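Local atomic coordinates of peptide ABC transporter, peptide-binding protein (Thermus thermophilus, PDB entry 2D5W), a protein that binds oligopeptides, here a pentapeptide, as a bacterial solute-binding protein, and probably delivers them to an ABC transporter for uptake across the membrane. Residues Lys368-Asp373 and Glu540-Leu545; Leu394-Thr397 and Thr402-Phe405; Arg420-Phe425 and Val436-Ala441. All coordinates share one frame; numbering follows the deposited sequence.

Interaction 1 of 3, residues Lys368-Asp373 and Glu540-Leu545; sequences KKYEFD and EELPAL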
loop_
_atom_site.group_PDB
_atom_site.type_symbol
_atom_site.label_atom_id
_atom_site.label_comp_id
_atom_site.label_asym_id
_atom_site.label_seq_id
_atom_site.Cartn_x
_atom_site.Cartn_y
_atom_site.Cartn_z
ATOM N N LYS A 368 4.599 14.569 20.413
ATOM C CA LYS A 368 4.084 14.123 21.703
ATOM C C LYS A 368 4.006 12.598 21.760
ATOM O O LYS A 368 3.552 11.957 20.810
ATOM C CB LYS A 368 2.697 14.730 21.924
ATOM C CG LYS A 368 2.012 14.340 23.221
ATOM C CD LYS A 368 0.672 15.053 23.336
ATOM C CE LYS A 368 -0.069 14.660 24.599
ATOM N NZ LYS A 368 -1.365 15.384 24.705
ATOM N N LYS A 369 4.447 12.022 22.876
ATOM C CA LYS A 369 4.425 10.573 23.062
ATOM C C LYS A 369 3.441 10.180 24.159
ATOM O O LYS A 369 3.316 10.871 25.175
ATOM C CB LYS A 369 5.818 10.060 23.437
ATOM C CG LYS A 369 6.897 10.332 22.401
ATOM C CD LYS A 369 8.240 9.800 22.878
ATOM C CE LYS A 369 9.349 10.123 21.889
ATOM N NZ LYS A 369 10.672 9.640 22.369
ATOM N N TYR A 370 2.750 9.065 23.953
ATOM C CA TYR A 370 1.780 8.570 24.921
ATOM C C TYR A 370 2.293 7.289 25.561
ATOM O O TYR A 370 2.149 6.198 25.008
ATOM C CB TYR A 370 0.446 8.315 24.225
ATOM C CG TYR A 370 -0.178 9.571 23.665
ATOM C CD1 TYR A 370 -1.119 10.292 24.399
ATOM C CD2 TYR A 370 0.181 10.049 22.404
ATOM C CE1 TYR A 370 -1.690 11.452 23.893
ATOM C CE2 TYR A 370 -0.382 11.212 21.887
ATOM C CZ TYR A 370 -1.318 11.908 22.636
ATOM O OH TYR A 370 -1.895 13.046 22.123
ATOM N N GLU A 371 2.888 7.429 26.739
ATOM C CA GLU A 371 3.436 6.282 27.445
ATOM C C GLU A 371 2.337 5.382 27.998
ATOM O O GLU A 371 1.190 5.801 28.146
ATOM C CB GLU A 371 4.345 6.750 28.592
ATOM C CG GLU A 371 3.614 7.258 29.839
ATOM C CD GLU A 371 3.086 8.677 29.718
ATOM O OE1 GLU A 371 3.110 9.253 28.609
ATOM O OE2 GLU A 371 2.635 9.222 30.748
ATOM N N PHE A 372 2.696 4.138 28.289
ATOM C CA PHE A 372 1.749 3.189 28.853
ATOM C C PHE A 372 1.446 3.624 30.284
ATOM O O PHE A 372 2.337 3.653 31.131
ATOM C CB PHE A 372 2.353 1.785 28.847
ATOM C CG PHE A 372 1.468 0.744 29.469
ATOM C CD1 PHE A 372 0.183 0.526 28.986
ATOM C CD2 PHE A 372 1.919 -0.018 30.540
ATOM C CE1 PHE A 372 -0.642 -0.437 29.562
ATOM C CE2 PHE A 372 1.101 -0.984 31.123
ATOM C CZ PHE A 372 -0.181 -1.193 30.633
ATOM N N ASP A 373 0.192 3.978 30.541
ATOM C CA ASP A 373 -0.229 4.418 31.871
ATOM C C ASP A 373 -1.736 4.242 32.000
ATOM O O ASP A 373 -2.514 5.078 31.533
ATOM C CB ASP A 373 0.125 5.891 32.080
ATOM C CG ASP A 373 -0.089 6.347 33.512
ATOM O OD1 ASP A 373 -1.028 5.854 34.168
ATOM O OD2 ASP A 373 0.682 7.211 33.979
ATOM N N GLU A 540 -1.126 15.139 18.630
ATOM C CA GLU A 540 -2.018 15.618 19.678
ATOM C C GLU A 540 -3.423 15.054 19.498
ATOM O O GLU A 540 -4.103 14.739 20.475
ATOM C CB GLU A 540 -2.086 17.148 19.677
ATOM C CG GLU A 540 -3.185 17.712 20.581
ATOM C CD GLU A 540 -3.063 17.260 22.032
ATOM O OE1 GLU A 540 -4.075 17.324 22.762
ATOM O OE2 GLU A 540 -1.960 16.851 22.451
ATOM N N GLU A 541 -3.844 14.909 18.244
ATOM C CA GLU A 541 -5.185 14.428 17.923
ATOM C C GLU A 541 -5.345 12.912 17.769
ATOM O O GLU A 541 -6.452 12.390 17.909
ATOM C CB GLU A 541 -5.661 15.121 16.645
ATOM C CG GLU A 541 -5.588 16.641 16.706
ATOM C CD GLU A 541 -6.920 17.276 17.039
ATOM O OE1 GLU A 541 -7.541 16.879 18.046
ATOM O OE2 GLU A 541 -7.347 18.178 16.288
ATOM N N LEU A 542 -4.251 12.216 17.468
ATOM C CA LEU A 542 -4.277 10.761 17.285
ATOM C C LEU A 542 -5.429 10.244 16.417
ATOM O O LEU A 542 -6.253 9.443 16.869
ATOM C CB LEU A 542 -4.314 10.048 18.642
ATOM C CG LEU A 542 -3.084 10.177 19.542
ATOM C CD1 LEU A 542 -3.363 9.454 20.851
ATOM C CD2 LEU A 542 -1.855 9.593 18.853
ATOM N N PRO A 543 -5.506 10.694 15.153
ATOM C CA PRO A 543 -6.592 10.214 14.287
ATOM C C PRO A 543 -6.501 8.697 14.103
ATOM O O PRO A 543 -7.492 8.034 13.804
ATOM C CB PRO A 543 -6.381 10.998 12.993
ATOM C CG PRO A 543 -4.917 11.326 13.008
ATOM C CD PRO A 543 -4.651 11.667 14.450
ATOM N N ALA A 544 -5.294 8.166 14.272
ATOM C CA ALA A 544 -5.039 6.730 14.212
ATOM C C ALA A 544 -4.030 6.494 15.329
ATOM O O ALA A 544 -3.345 7.426 15.752
ATOM C CB ALA A 544 -4.445 6.328 12.867
ATOM N N LEU A 545 -3.940 5.262 15.818
ATOM C CA LEU A 545 -3.006 4.956 16.891
ATOM C C LEU A 545 -1.747 4.339 16.305
ATOM O O LEU A 545 -1.790 3.257 15.718
ATOM C CB LEU A 545 -3.644 3.988 17.891
ATOM C CG LEU A 545 -5.038 4.372 18.399
ATOM C CD1 LEU A 545 -5.501 3.360 19.436
ATOM C CD2 LEU A 545 -5.008 5.768 19.002
#

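Interaction 2 of 3, residues Leu394-Thr397 and Thr402-Phe405; sequences LQRT and TVRF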
loop_
_atom_site.group_PDB
_atom_site.type_symbol
_atom_site.label_atom_id
_atom_site.label_comp_id
_atom_site.label_asym_id
_atom_site.label_seq_id
_atom_site.Cartn_x
_atom_site.Cartn_y
_atom_site.Cartn_z
ATOM N N LEU A 394 -16.793 -0.533 31.182
ATOM C CA LEU A 394 -17.349 0.813 31.255
ATOM C C LEU A 394 -18.700 0.981 30.577
ATOM O O LEU A 394 -18.969 0.385 29.532
ATOM C CB LEU A 394 -16.361 1.816 30.658
ATOM C CG LEU A 394 -15.003 1.923 31.352
ATOM C CD1 LEU A 394 -14.067 2.760 30.496
ATOM C CD2 LEU A 394 -15.167 2.533 32.735
ATOM N N GLN A 395 -19.538 1.813 31.189
ATOM C CA GLN A 395 -20.871 2.122 30.684
ATOM C C GLN A 395 -21.130 3.615 30.849
ATOM O O GLN A 395 -20.525 4.272 31.697
ATOM C CB GLN A 395 -21.953 1.384 31.485
ATOM C CG GLN A 395 -21.879 -0.128 31.471
ATOM C CD GLN A 395 -22.983 -0.767 32.310
ATOM O OE1 GLN A 395 -23.111 -1.989 32.359
ATOM N NE2 GLN A 395 -23.782 0.063 32.974
ATOM N N ARG A 396 -22.034 4.138 30.029
ATOM C CA ARG A 396 -22.446 5.534 30.111
ATOM C C ARG A 396 -23.720 5.689 29.292
ATOM O O ARG A 396 -24.098 4.788 28.544
ATOM C CB ARG A 396 -21.354 6.482 29.599
ATOM C CG ARG A 396 -21.170 6.537 28.094
ATOM C CD ARG A 396 -20.189 7.640 27.730
ATOM N NE ARG A 396 -20.006 7.764 26.286
ATOM C CZ ARG A 396 -19.365 8.766 25.694
ATOM N NH1 ARG A 396 -19.250 8.791 24.373
ATOM N NH2 ARG A 396 -18.841 9.748 26.417
ATOM N N THR A 397 -24.399 6.818 29.452
ATOM C CA THR A 397 -25.630 7.057 28.715
ATOM C C THR A 397 -25.392 8.055 27.589
ATOM O O THR A 397 -24.764 9.089 27.793
ATOM C CB THR A 397 -26.735 7.594 29.647
ATOM O OG1 THR A 397 -26.938 6.671 30.725
ATOM C CG2 THR A 397 -28.043 7.764 28.885
ATOM N N THR A 402 -28.238 3.285 27.126
ATOM C CA THR A 402 -27.110 2.790 27.903
ATOM C C THR A 402 -26.126 2.111 26.963
ATOM O O THR A 402 -26.465 1.137 26.291
ATOM C CB THR A 402 -27.563 1.787 28.976
ATOM O OG1 THR A 402 -28.414 2.454 29.914
ATOM C CG2 THR A 402 -26.360 1.209 29.709
ATOM N N VAL A 403 -24.909 2.635 26.915
ATOM C CA VAL A 403 -23.883 2.083 26.046
ATOM C C VAL A 403 -22.727 1.500 26.851
ATOM O O VAL A 403 -22.364 2.014 27.914
ATOM C CB VAL A 403 -23.337 3.161 25.081
ATOM C CG1 VAL A 403 -24.475 3.732 24.247
ATOM C CG2 VAL A 403 -22.647 4.260 25.857
ATOM N N ARG A 404 -22.166 0.413 26.333
ATOM C CA ARG A 404 -21.042 -0.269 26.967
ATOM C C ARG A 404 -19.802 -0.095 26.104
ATOM O O ARG A 404 -19.889 -0.087 24.875
ATOM C CB ARG A 404 -21.340 -1.760 27.114
ATOM C CG ARG A 404 -22.489 -2.076 28.040
ATOM C CD ARG A 404 -22.761 -3.570 28.102
ATOM N NE ARG A 404 -21.593 -4.341 28.519
ATOM C CZ ARG A 404 -20.757 -4.952 27.686
ATOM N NH1 ARG A 404 -19.723 -5.631 28.163
ATOM N NH2 ARG A 404 -20.956 -4.896 26.376
ATOM N N PHE A 405 -18.644 0.030 26.742
ATOM C CA PHE A 405 -17.417 0.204 25.987
ATOM C C PHE A 405 -16.835 -1.122 25.509
ATOM O O PHE A 405 -15.840 -1.620 26.042
ATOM C CB PHE A 405 -16.381 0.985 26.802
ATOM C CG PHE A 405 -15.429 1.793 25.953
ATOM C CD1 PHE A 405 -15.191 3.133 26.240
ATOM C CD2 PHE A 405 -14.781 1.219 24.860
ATOM C CE1 PHE A 405 -14.327 3.894 25.451
ATOM C CE2 PHE A 405 -13.915 1.973 24.064
ATOM C CZ PHE A 405 -13.689 3.311 24.362
#

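Interaction 3 of 3, residues Arg420-Phe425 and Val436-Ala441; sequences RTQQFF and VKINNA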
loop_
_atom_site.group_PDB
_atom_site.type_symbol
_atom_site.label_atom_id
_atom_site.label_comp_id
_atom_site.label_asym_id
_atom_site.label_seq_id
_atom_site.Cartn_x
_atom_site.Cartn_y
_atom_site.Cartn_z
ATOM N N ARG A 420 -1.691 -12.248 18.385
ATOM C CA ARG A 420 -1.070 -12.178 19.704
ATOM C C ARG A 420 -1.161 -10.746 20.238
ATOM O O ARG A 420 -1.386 -10.523 21.432
ATOM C CB ARG A 420 0.397 -12.611 19.619
ATOM C CG ARG A 420 0.594 -14.118 19.425
ATOM C CD ARG A 420 2.024 -14.438 19.003
ATOM N NE ARG A 420 2.995 -13.854 19.922
ATOM C CZ ARG A 420 4.220 -13.469 19.579
ATOM N NH1 ARG A 420 5.027 -12.943 20.489
ATOM N NH2 ARG A 420 4.637 -13.599 18.327
ATOM N N THR A 421 -0.990 -9.773 19.347
ATOM C CA THR A 421 -1.065 -8.364 19.725
ATOM C C THR A 421 -2.447 -8.022 20.279
ATOM O O THR A 421 -2.566 -7.354 21.309
ATOM C CB THR A 421 -0.757 -7.459 18.515
ATOM O OG1 THR A 421 0.603 -7.662 18.115
ATOM C CG2 THR A 421 -0.956 -5.990 18.865
ATOM N N GLN A 422 -3.492 -8.489 19.603
ATOM C CA GLN A 422 -4.851 -8.223 20.057
ATOM C C GLN A 422 -5.052 -8.740 21.477
ATOM O O GLN A 422 -5.616 -8.043 22.319
ATOM C CB GLN A 422 -5.870 -8.876 19.122
ATOM C CG GLN A 422 -5.949 -8.247 17.740
ATOM C CD GLN A 422 -6.951 -8.955 16.848
ATOM O OE1 GLN A 422 -6.915 -10.177 16.713
ATOM N NE2 GLN A 422 -7.849 -8.192 16.235
ATOM N N GLN A 423 -4.585 -9.960 21.737
ATOM C CA GLN A 423 -4.700 -10.591 23.054
ATOM C C GLN A 423 -3.914 -9.832 24.114
ATOM O O GLN A 423 -4.371 -9.650 25.247
ATOM C CB GLN A 423 -4.162 -12.024 23.008
ATOM C CG GLN A 423 -5.029 -13.021 22.282
ATOM C CD GLN A 423 -4.428 -14.414 22.295
ATOM O OE1 GLN A 423 -5.102 -15.388 21.972
ATOM N NE2 GLN A 423 -3.147 -14.510 22.651
ATOM N N PHE A 424 -2.710 -9.424 23.741
ATOM C CA PHE A 424 -1.816 -8.696 24.626
ATOM C C PHE A 424 -2.468 -7.381 25.065
ATOM O O PHE A 424 -2.549 -7.078 26.259
ATOM C CB PHE A 424 -0.504 -8.438 23.881
ATOM C CG PHE A 424 0.561 -7.787 24.708
ATOM C CD1 PHE A 424 1.480 -8.555 25.416
ATOM C CD2 PHE A 424 0.667 -6.401 24.760
ATOM C CE1 PHE A 424 2.492 -7.951 26.160
ATOM C CE2 PHE A 424 1.676 -5.786 25.501
ATOM C CZ PHE A 424 2.590 -6.563 26.202
ATOM N N PHE A 425 -2.932 -6.598 24.096
ATOM C CA PHE A 425 -3.576 -5.322 24.395
ATOM C C PHE A 425 -4.908 -5.507 25.124
ATOM O O PHE A 425 -5.239 -4.740 26.029
ATOM C CB PHE A 425 -3.825 -4.535 23.102
ATOM C CG PHE A 425 -2.580 -3.955 22.473
ATOM C CD1 PHE A 425 -2.579 -3.634 21.118
ATOM C CD2 PHE A 425 -1.434 -3.690 23.222
ATOM C CE1 PHE A 425 -1.467 -3.062 20.516
ATOM C CE2 PHE A 425 -0.308 -3.115 22.620
ATOM C CZ PHE A 425 -0.330 -2.800 21.264
ATOM N N VAL A 436 -12.891 -5.856 24.198
ATOM C CA VAL A 436 -12.551 -5.939 22.788
ATOM C C VAL A 436 -13.290 -7.081 22.108
ATOM O O VAL A 436 -13.273 -8.217 22.586
ATOM C CB VAL A 436 -11.033 -6.157 22.607
ATOM C CG1 VAL A 436 -10.711 -6.456 21.153
ATOM C CG2 VAL A 436 -10.278 -4.923 23.070
ATOM N N LYS A 437 -13.956 -6.772 21.000
ATOM C CA LYS A 437 -14.659 -7.794 20.244
ATOM C C LYS A 437 -13.833 -8.039 18.993
ATOM O O LYS A 437 -13.798 -7.213 18.080
ATOM C CB LYS A 437 -16.065 -7.334 19.858
ATOM C CG LYS A 437 -16.849 -8.392 19.091
ATOM C CD LYS A 437 -18.259 -7.928 18.765
ATOM C CE LYS A 437 -19.040 -9.008 18.031
ATOM N NZ LYS A 437 -18.391 -9.396 16.748
ATOM N N ILE A 438 -13.147 -9.173 18.971
ATOM C CA ILE A 438 -12.302 -9.541 17.846
ATOM C C ILE A 438 -13.143 -9.874 16.622
ATOM O O ILE A 438 -14.117 -10.620 16.710
ATOM C CB ILE A 438 -11.437 -10.774 18.193
ATOM C CG1 ILE A 438 -10.635 -10.511 19.469
ATOM C CG2 ILE A 438 -10.512 -11.107 17.031
ATOM C CD1 ILE A 438 -9.662 -9.357 19.365
ATOM N N ASN A 439 -12.773 -9.314 15.478
ATOM C CA ASN A 439 -13.487 -9.586 14.239
ATOM C C ASN A 439 -12.480 -9.549 13.101
ATOM O O ASN A 439 -12.336 -8.543 12.409
ATOM C CB ASN A 439 -14.593 -8.553 14.015
ATOM C CG ASN A 439 -15.368 -8.809 12.745
ATOM O OD1 ASN A 439 -15.394 -9.934 12.242
ATOM N ND2 ASN A 439 -16.015 -7.774 12.222
ATOM N N ASN A 440 -11.780 -10.663 12.920
ATOM C CA ASN A 440 -10.749 -10.764 11.900
ATOM C C ASN A 440 -11.196 -11.503 10.649
ATOM O O ASN A 440 -12.115 -12.322 10.686
ATOM C CB ASN A 440 -9.517 -11.462 12.476
ATOM C CG ASN A 440 -8.984 -10.782 13.725
ATOM O OD1 ASN A 440 -9.198 -9.587 13.945
ATOM N ND2 ASN A 440 -8.267 -11.542 14.543
ATOM N N ALA A 441 -10.527 -11.207 9.542
ATOM C CA ALA A 441 -10.823 -11.842 8.265
ATOM C C ALA A 441 -9.566 -11.773 7.405
ATOM O O ALA A 441 -8.617 -11.067 7.741
ATOM C CB ALA A 441 -11.993 -11.129 7.577
#

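Interaction 1 of 3, residues Lys368-Asp373 and Glu540-Leu545
K368 and E540 have the closest CA atoms of the two segments, 6.6 Å apart, where the irregular loop 368-373 passes the C-terminal end of helix 524-541 and the chain leaves that helix through L542, a residue of positive phi. A surface salt bridge joined to a buried aromatic contact is what this contact illustrates. K368 is fully extended, with CG anti to the backbone N (chi1 179°), which carries NZ to within 2.8 Å of E540 OE2, on the syn lone pair. The CB of E540 points away from the loop, and a bend at chi2 of 57° brings the carboxylate back; its OE1 pairs with K325, so two lysines share one carboxylate and would be expected to favour its charged form. Further in, the methyl CD1 of L542 sits over one face of the Y370 ring, 3.7 Å from the centroid, in a CH-pi contact. The Y370 hydroxyl is hydrogen-bonded to the carbonyl of A539, in the last turns of the helix, while H333 meets the ring edge-to-face. Helix 325-333 backs the site, its L332 touching both Y370 and L542, and beyond L542 and P543 strand 544-557 runs on to pair antiparallel with strand 293-308.

Interaction 2 of 3, residues Leu394-Thr397 and Thr402-Phe405
R396 and V403 face each other as a hydrogen-bonded pair of the antiparallel beta hairpin formed by strands 394-398 and 401-410, whose short segments run at 153° to one another. Two backbone bonds close the pair: V403 N donates to R396 O at 2.8 Å, and R396 N donates to V403 O at 3.0 Å. Their side chains share one face of the sheet. R396 has its CG wedged between the backbone N and the carbonyl carbon (chi1 75°), and from there the chain runs straight to NE; its aliphatic root lies against V403, CG to CG2 3.5 Å. The guanidinium presents its edge to that same methyl and reaches on to the carbonyls of D319 and M384, so the charged end ties the hairpin to helix 315-320 and to the chain just past helix 374-383.

The other face carries the non-hydrogen-bonded pair Q395 and R404, whose CA atoms come within 4.4 Å. Both side chains leave beside their backbone N, and they slant across each other so that the two CG methylenes touch; beyond this point they part, with the amide and guanidinium planes 74° apart. Q395 stays extended, whereas R404 bends at chi3 and forms a salt bridge with D391.

At the end of the hairpin remote from its turn, L394 and F405 meet through their CB atoms, 3.9 Å apart, and L381 of helix 374-383 touches both. There F405 N donates to L394 O at 2.8 Å. A CA-H...O contact joins the two pairs on opposite faces: V403 O, which already accepts from R396 N, lies 3.1 Å from Q395 CA.

Interaction 3 of 3, residues Arg420-Phe425 and Val436-Ala441
Q422, on helix 416-431, loses more surface to this contact than any other residue, and it spends that surface on two partners, I438 on strand 435-438 and N440 just beyond its end. The result is a worked case of amide pairing, in which two carboxamides coming from opposite directions exchange two hydrogen bonds in a closed ring. N440 ND2 donates to Q422 OE1 at 2.9 Å, almost straight (168° at the hydrogen), and Q422 NE2 returns a bond to N440 OD1 at 3.0 Å. Each acceptor is used on a lone pair in its carbonyl plane. The two amides are only 22° from coplanar. Their pairing fixes them relative to each other, and a weak hydrogen bond from T411 N to N440 OD1 indicates which end of N440 is the oxygen. Q422 projects from the helix with CG beside its backbone N (chi1 -69°) and an extended chain that carries the amide out to N440.

I438 lies alongside the glutamine. Its CD1 touches Q422 CD at 3.7 Å and Q422 CB at 3.8 Å, while its CG2 lies against Q422 OE1, so the polar ring has an aliphatic flank.

The contact thus joins the helix of a beta-alpha-beta unit to its second strand and the loop that follows: 435-438 runs parallel to strand 401-410, whose Y409 touches Q422, F425 and V436, and on another side of helix 416-431 T421 and F424 meet helix 337-345.

All three contacts reach the same mixed sheet, yet none touches another. Interactions 2 and 3 follow in series along the chain and approach most closely, about 5 Å between nearest atoms although their centres are 21 Å apart; strand 401-410 links them, pairing with 394-398 in the hairpin and with 435-438 in the beta-alpha-beta unit. Both are nested within the long loop that interaction 1 closes, at about 10 Å from interaction 2 and 7 Å from interaction 3 by nearest atoms. Together they show one sheet built and flanked by contacts of different kinds: a salt bridge beside a CH-pi contact, a backbone-paired hairpin and an amide pair.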